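Fucose-binding lectin (Kordia periserrulae, PDB 6HTN) binds fucose, seen with methyl alpha-L-fucopyranoside in pockets of a beta-propeller, and probably acts as a carbohydrate-recognising lectin. Local coordinates at residues 92-105 with 117-130. Sequence-based numbering, arbitrary orientation.
With MFU (methyl alpha-L-fucopyranoside), chain I.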
# COMPACT_ATOMS: atom_id res chain seq x y z
N LEU A 92 -18.25 7.41 -14.97
CA LEU A 92 -17.92 7.28 -13.52
C LEU A 92 -16.81 8.26 -13.14
O LEU A 92 -16.72 8.63 -11.98
CB LEU A 92 -17.54 5.84 -13.18
CG LEU A 92 -17.30 5.57 -11.68
CD1 LEU A 92 -18.54 5.94 -10.84
CD2 LEU A 92 -17.03 4.09 -11.47
N THR A 93 -15.93 8.61 -14.08
CA THR A 93 -14.71 9.36 -13.77
C THR A 93 -15.04 10.63 -12.97
O THR A 93 -15.92 11.42 -13.37
CB THR A 93 -13.96 9.73 -15.04
OG1 THR A 93 -13.58 8.52 -15.68
CG2 THR A 93 -12.78 10.64 -14.77
N GLY A 94 -14.34 10.83 -11.88
CA GLY A 94 -14.37 12.06 -11.10
C GLY A 94 -15.54 12.15 -10.13
O GLY A 94 -15.64 13.16 -9.43
N GLN A 95 -16.42 11.17 -10.04
CA GLN A 95 -17.59 11.24 -9.13
C GLN A 95 -17.22 10.93 -7.67
O GLN A 95 -17.82 11.53 -6.75
CB GLN A 95 -18.72 10.35 -9.61
CG GLN A 95 -19.30 10.79 -10.96
CD GLN A 95 -20.62 10.09 -11.23
OE1 GLN A 95 -21.49 10.05 -10.34
NE2 GLN A 95 -20.79 9.55 -12.43
N PHE A 96 -16.32 9.98 -7.42
CA PHE A 96 -16.11 9.45 -6.06
C PHE A 96 -14.63 9.36 -5.74
O PHE A 96 -13.81 8.98 -6.58
CB PHE A 96 -16.74 8.06 -5.94
CG PHE A 96 -18.21 8.04 -6.24
CD1 PHE A 96 -19.11 8.57 -5.33
CD2 PHE A 96 -18.68 7.52 -7.42
CE1 PHE A 96 -20.48 8.56 -5.60
CE2 PHE A 96 -20.04 7.53 -7.70
CZ PHE A 96 -20.92 8.04 -6.80
N TYR A 97 -14.32 9.62 -4.47
CA TYR A 97 -12.97 9.37 -3.95
C TYR A 97 -12.73 7.89 -3.82
O TYR A 97 -13.63 7.16 -3.37
CB TYR A 97 -12.79 10.02 -2.58
CG TYR A 97 -12.66 11.52 -2.62
CD1 TYR A 97 -11.51 12.12 -3.11
CD2 TYR A 97 -13.66 12.32 -2.14
CE1 TYR A 97 -11.37 13.50 -3.12
CE2 TYR A 97 -13.54 13.70 -2.13
CZ TYR A 97 -12.39 14.30 -2.63
OH TYR A 97 -12.29 15.67 -2.60
N GLY A 98 -11.52 7.45 -4.16
CA GLY A 98 -11.11 6.06 -3.96
C GLY A 98 -9.81 6.00 -3.26
O GLY A 98 -8.92 6.76 -3.56
N ALA A 99 -9.70 5.08 -2.31
CA ALA A 99 -8.53 4.95 -1.45
C ALA A 99 -7.89 3.58 -1.62
O ALA A 99 -7.06 3.24 -0.85
CB ALA A 99 -9.00 5.24 -0.03
N SER A 100 -8.34 2.82 -2.61
CA SER A 100 -7.91 1.44 -2.85
C SER A 100 -8.01 1.18 -4.36
O SER A 100 -8.79 1.83 -4.98
CB SER A 100 -8.68 0.45 -1.98
OG SER A 100 -10.09 0.44 -2.32
N THR A 101 -7.24 0.24 -4.87
CA THR A 101 -7.31 -0.21 -6.26
C THR A 101 -8.71 -0.77 -6.45
O THR A 101 -9.04 -1.75 -5.79
CB THR A 101 -6.26 -1.24 -6.62
OG1 THR A 101 -4.97 -0.64 -6.49
CG2 THR A 101 -6.45 -1.77 -8.02
N PRO A 102 -9.53 -0.22 -7.35
CA PRO A 102 -10.91 -0.69 -7.44
C PRO A 102 -10.99 -2.10 -7.98
O PRO A 102 -10.13 -2.55 -8.79
CB PRO A 102 -11.56 0.27 -8.44
CG PRO A 102 -10.72 1.53 -8.36
CD PRO A 102 -9.34 1.03 -8.11
N ASP A 103 -12.01 -2.82 -7.51
CA ASP A 103 -12.42 -4.10 -8.10
C ASP A 103 -13.64 -3.85 -8.98
O ASP A 103 -14.43 -2.95 -8.67
CB ASP A 103 -12.83 -5.10 -7.01
CG ASP A 103 -11.64 -5.67 -6.25
OD1 ASP A 103 -10.62 -5.99 -6.89
OD2 ASP A 103 -11.75 -5.77 -4.98
N ALA A 104 -13.79 -4.66 -10.00
CA ALA A 104 -14.97 -4.51 -10.89
C ALA A 104 -15.41 -5.87 -11.40
O ALA A 104 -14.60 -6.77 -11.58
CB ALA A 104 -14.65 -3.62 -12.05
N THR A 105 -16.73 -6.00 -11.58
CA THR A 105 -17.31 -7.18 -12.25
C THR A 105 -18.50 -6.68 -13.08
O THR A 105 -18.96 -5.55 -12.89
CB THR A 105 -17.67 -8.29 -11.25
OG1 THR A 105 -17.97 -9.49 -11.98
CG2 THR A 105 -18.84 -7.90 -10.39
N ARG A 117 -20.50 -3.44 -11.58
CA ARG A 117 -20.34 -3.11 -10.15
C ARG A 117 -18.86 -2.86 -9.89
O ARG A 117 -18.02 -3.71 -10.26
CB ARG A 117 -20.90 -4.26 -9.30
CG ARG A 117 -22.38 -4.57 -9.53
CD ARG A 117 -23.25 -3.43 -9.05
NE ARG A 117 -24.68 -3.73 -9.17
CZ ARG A 117 -25.43 -3.42 -10.24
NH1 ARG A 117 -24.89 -2.87 -11.32
NH2 ARG A 117 -26.73 -3.71 -10.23
N VAL A 118 -18.58 -1.74 -9.25
CA VAL A 118 -17.20 -1.30 -8.95
C VAL A 118 -17.11 -1.12 -7.43
O VAL A 118 -18.03 -0.53 -6.84
CB VAL A 118 -16.89 0.02 -9.65
CG1 VAL A 118 -15.50 0.52 -9.26
CG2 VAL A 118 -17.00 -0.14 -11.16
N TYR A 119 -16.04 -1.60 -6.81
CA TYR A 119 -15.90 -1.57 -5.34
C TYR A 119 -14.58 -0.89 -4.99
O TYR A 119 -13.55 -1.24 -5.56
CB TYR A 119 -15.91 -2.99 -4.77
CG TYR A 119 -17.17 -3.74 -5.12
CD1 TYR A 119 -17.29 -4.37 -6.35
CD2 TYR A 119 -18.27 -3.80 -4.24
CE1 TYR A 119 -18.46 -5.01 -6.72
CE2 TYR A 119 -19.41 -4.45 -4.60
CZ TYR A 119 -19.51 -5.04 -5.83
OH TYR A 119 -20.67 -5.64 -6.27
N ALA A 120 -14.65 0.05 -4.06
CA ALA A 120 -13.42 0.68 -3.55
C ALA A 120 -13.71 1.33 -2.22
O ALA A 120 -14.81 1.87 -1.98
CB ALA A 120 -12.93 1.74 -4.52
N TYR A 121 -12.68 1.41 -1.36
CA TYR A 121 -12.79 2.26 -0.18
C TYR A 121 -12.91 3.72 -0.60
O TYR A 121 -12.26 4.13 -1.56
CB TYR A 121 -11.59 2.05 0.72
CG TYR A 121 -11.66 0.84 1.62
CD1 TYR A 121 -12.27 0.92 2.86
CD2 TYR A 121 -11.12 -0.37 1.24
CE1 TYR A 121 -12.28 -0.15 3.73
CE2 TYR A 121 -11.09 -1.45 2.11
CZ TYR A 121 -11.70 -1.34 3.35
OH TYR A 121 -11.72 -2.42 4.20
N ASN A 122 -13.61 4.50 0.21
CA ASN A 122 -13.67 5.96 -0.01
C ASN A 122 -12.85 6.68 1.08
O ASN A 122 -12.09 6.03 1.85
CB ASN A 122 -15.11 6.44 -0.14
CG ASN A 122 -15.87 6.47 1.16
OD1 ASN A 122 -15.30 6.19 2.24
ND2 ASN A 122 -17.16 6.86 1.08
N GLN A 123 -12.95 7.99 1.07
CA GLN A 123 -12.11 8.83 1.93
C GLN A 123 -12.43 8.59 3.42
O GLN A 123 -11.60 8.90 4.27
CB GLN A 123 -12.30 10.32 1.57
CG GLN A 123 -13.65 10.91 1.92
CD GLN A 123 -14.81 10.64 0.99
OE1 GLN A 123 -14.81 9.79 0.10
NE2 GLN A 123 -15.83 11.49 1.15
N ASP A 124 -13.64 8.11 3.73
CA ASP A 124 -14.07 7.82 5.10
C ASP A 124 -13.74 6.38 5.52
O ASP A 124 -14.23 5.93 6.57
CB ASP A 124 -15.56 8.10 5.23
CG ASP A 124 -15.89 9.57 5.06
OD1 ASP A 124 -15.22 10.41 5.64
OD2 ASP A 124 -16.87 9.86 4.33
N ASN A 125 -12.95 5.66 4.74
CA ASN A 125 -12.58 4.26 5.03
C ASN A 125 -13.84 3.37 5.05
O ASN A 125 -13.92 2.44 5.86
CB ASN A 125 -11.78 4.14 6.34
CG ASN A 125 -11.28 2.72 6.55
OD1 ASN A 125 -10.76 2.12 5.59
ND2 ASN A 125 -11.41 2.19 7.77
N VAL A 126 -14.77 3.65 4.15
CA VAL A 126 -15.95 2.82 3.94
C VAL A 126 -15.81 2.16 2.58
O VAL A 126 -15.56 2.85 1.57
CB VAL A 126 -17.24 3.62 4.03
CG1 VAL A 126 -18.45 2.72 3.84
CG2 VAL A 126 -17.35 4.34 5.38
N GLN A 127 -16.02 0.83 2.57
CA GLN A 127 -16.05 0.12 1.28
C GLN A 127 -17.36 0.47 0.57
O GLN A 127 -18.47 0.23 1.19
CB GLN A 127 -16.05 -1.39 1.49
CG GLN A 127 -14.85 -1.98 2.19
CD GLN A 127 -14.86 -3.50 2.16
OE1 GLN A 127 -15.76 -4.10 1.58
NE2 GLN A 127 -13.87 -4.14 2.77
N LYS A 128 -17.30 1.00 -0.62
CA LYS A 128 -18.47 1.41 -1.38
C LYS A 128 -18.59 0.57 -2.64
O LYS A 128 -17.57 0.19 -3.24
CB LYS A 128 -18.37 2.89 -1.77
CG LYS A 128 -18.42 3.85 -0.61
CD LYS A 128 -19.76 3.77 0.12
CE LYS A 128 -20.07 5.00 0.94
NZ LYS A 128 -21.43 4.91 1.53
N GLU A 129 -19.84 0.40 -3.08
CA GLU A 129 -20.18 -0.23 -4.37
C GLU A 129 -20.82 0.83 -5.24
O GLU A 129 -21.77 1.49 -4.79
CB GLU A 129 -21.16 -1.36 -4.14
CG GLU A 129 -21.70 -2.04 -5.38
CD GLU A 129 -22.85 -3.01 -5.09
OE1 GLU A 129 -23.79 -2.55 -4.40
OE2 GLU A 129 -22.79 -4.18 -5.54
N TYR A 130 -20.33 0.96 -6.48
CA TYR A 130 -20.91 1.86 -7.48
C TYR A 130 -21.48 1.00 -8.59
O TYR A 130 -20.88 0.01 -9.00
CB TYR A 130 -19.84 2.83 -7.99
CG TYR A 130 -19.16 3.56 -6.87
CD1 TYR A 130 -19.86 4.47 -6.11
CD2 TYR A 130 -17.85 3.28 -6.53
CE1 TYR A 130 -19.25 5.10 -5.02
CE2 TYR A 130 -17.24 3.91 -5.45
CZ TYR A 130 -17.95 4.80 -4.68
OH TYR A 130 -17.39 5.46 -3.63
C1 MFU I . -28.16 -3.49 -6.86
C2 MFU I . -27.21 -3.16 -5.72
C3 MFU I . -26.81 -4.42 -4.98
C4 MFU I . -26.29 -5.48 -5.85
C5 MFU I . -27.34 -5.73 -6.94
C6 MFU I . -26.96 -6.77 -7.91
O1 MFU I . -29.29 -3.92 -6.11
O2 MFU I . -27.76 -2.15 -4.88
O3 MFU I . -25.88 -4.04 -3.93
O4 MFU I . -25.11 -5.00 -6.60
O5 MFU I . -27.71 -4.53 -7.61
CM MFU I . -30.41 -4.14 -6.94
O HOH W 1 -14.84 4.76 -3.24
O HOH W 2 -16.36 9.75 -2.31
O HOH W 3 -10.80 -1.75 -3.73
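S100 OG takes the backbone N-H of Y121 at 2.9 Å and also bonds water 3, which donates to T101 O. A chi1 of 65° turns the hydroxyl back over its own main chain, where it also meets the edge of the Y121 ring. One residue back, A99 N donates to Y121 O (2.8 Å) from above the carbonyl plane. Regular antiparallel pairing takes over at D103: D103 N bonds Y119 O (2.9 Å) and Y119 N bonds D103 O, and T105 with R117 does the same. Earlier in the linker, F96 lies over one face of Y130 in an offset stack, centroids 4.1 Å apart and planes 19° off parallel, with Y130 CE1 above the middle of the F96 ring. Water 1 lies at the Y130 ring edge, 2.7 Å from Y130 OH, and links it to Y97 O. On the face shared by Y119, R117 reaches the bound fucoside, NE to O4 of MFU at 2.9 Å and NH2 to its O5, while E129 accepts from its O3 and O4. A141 N and W37 NE1 of the second subunit also bond the sugar. This is the first hairpin of a four-stranded antiparallel propeller blade, its incoming linker folded against the strands beside a fucose site.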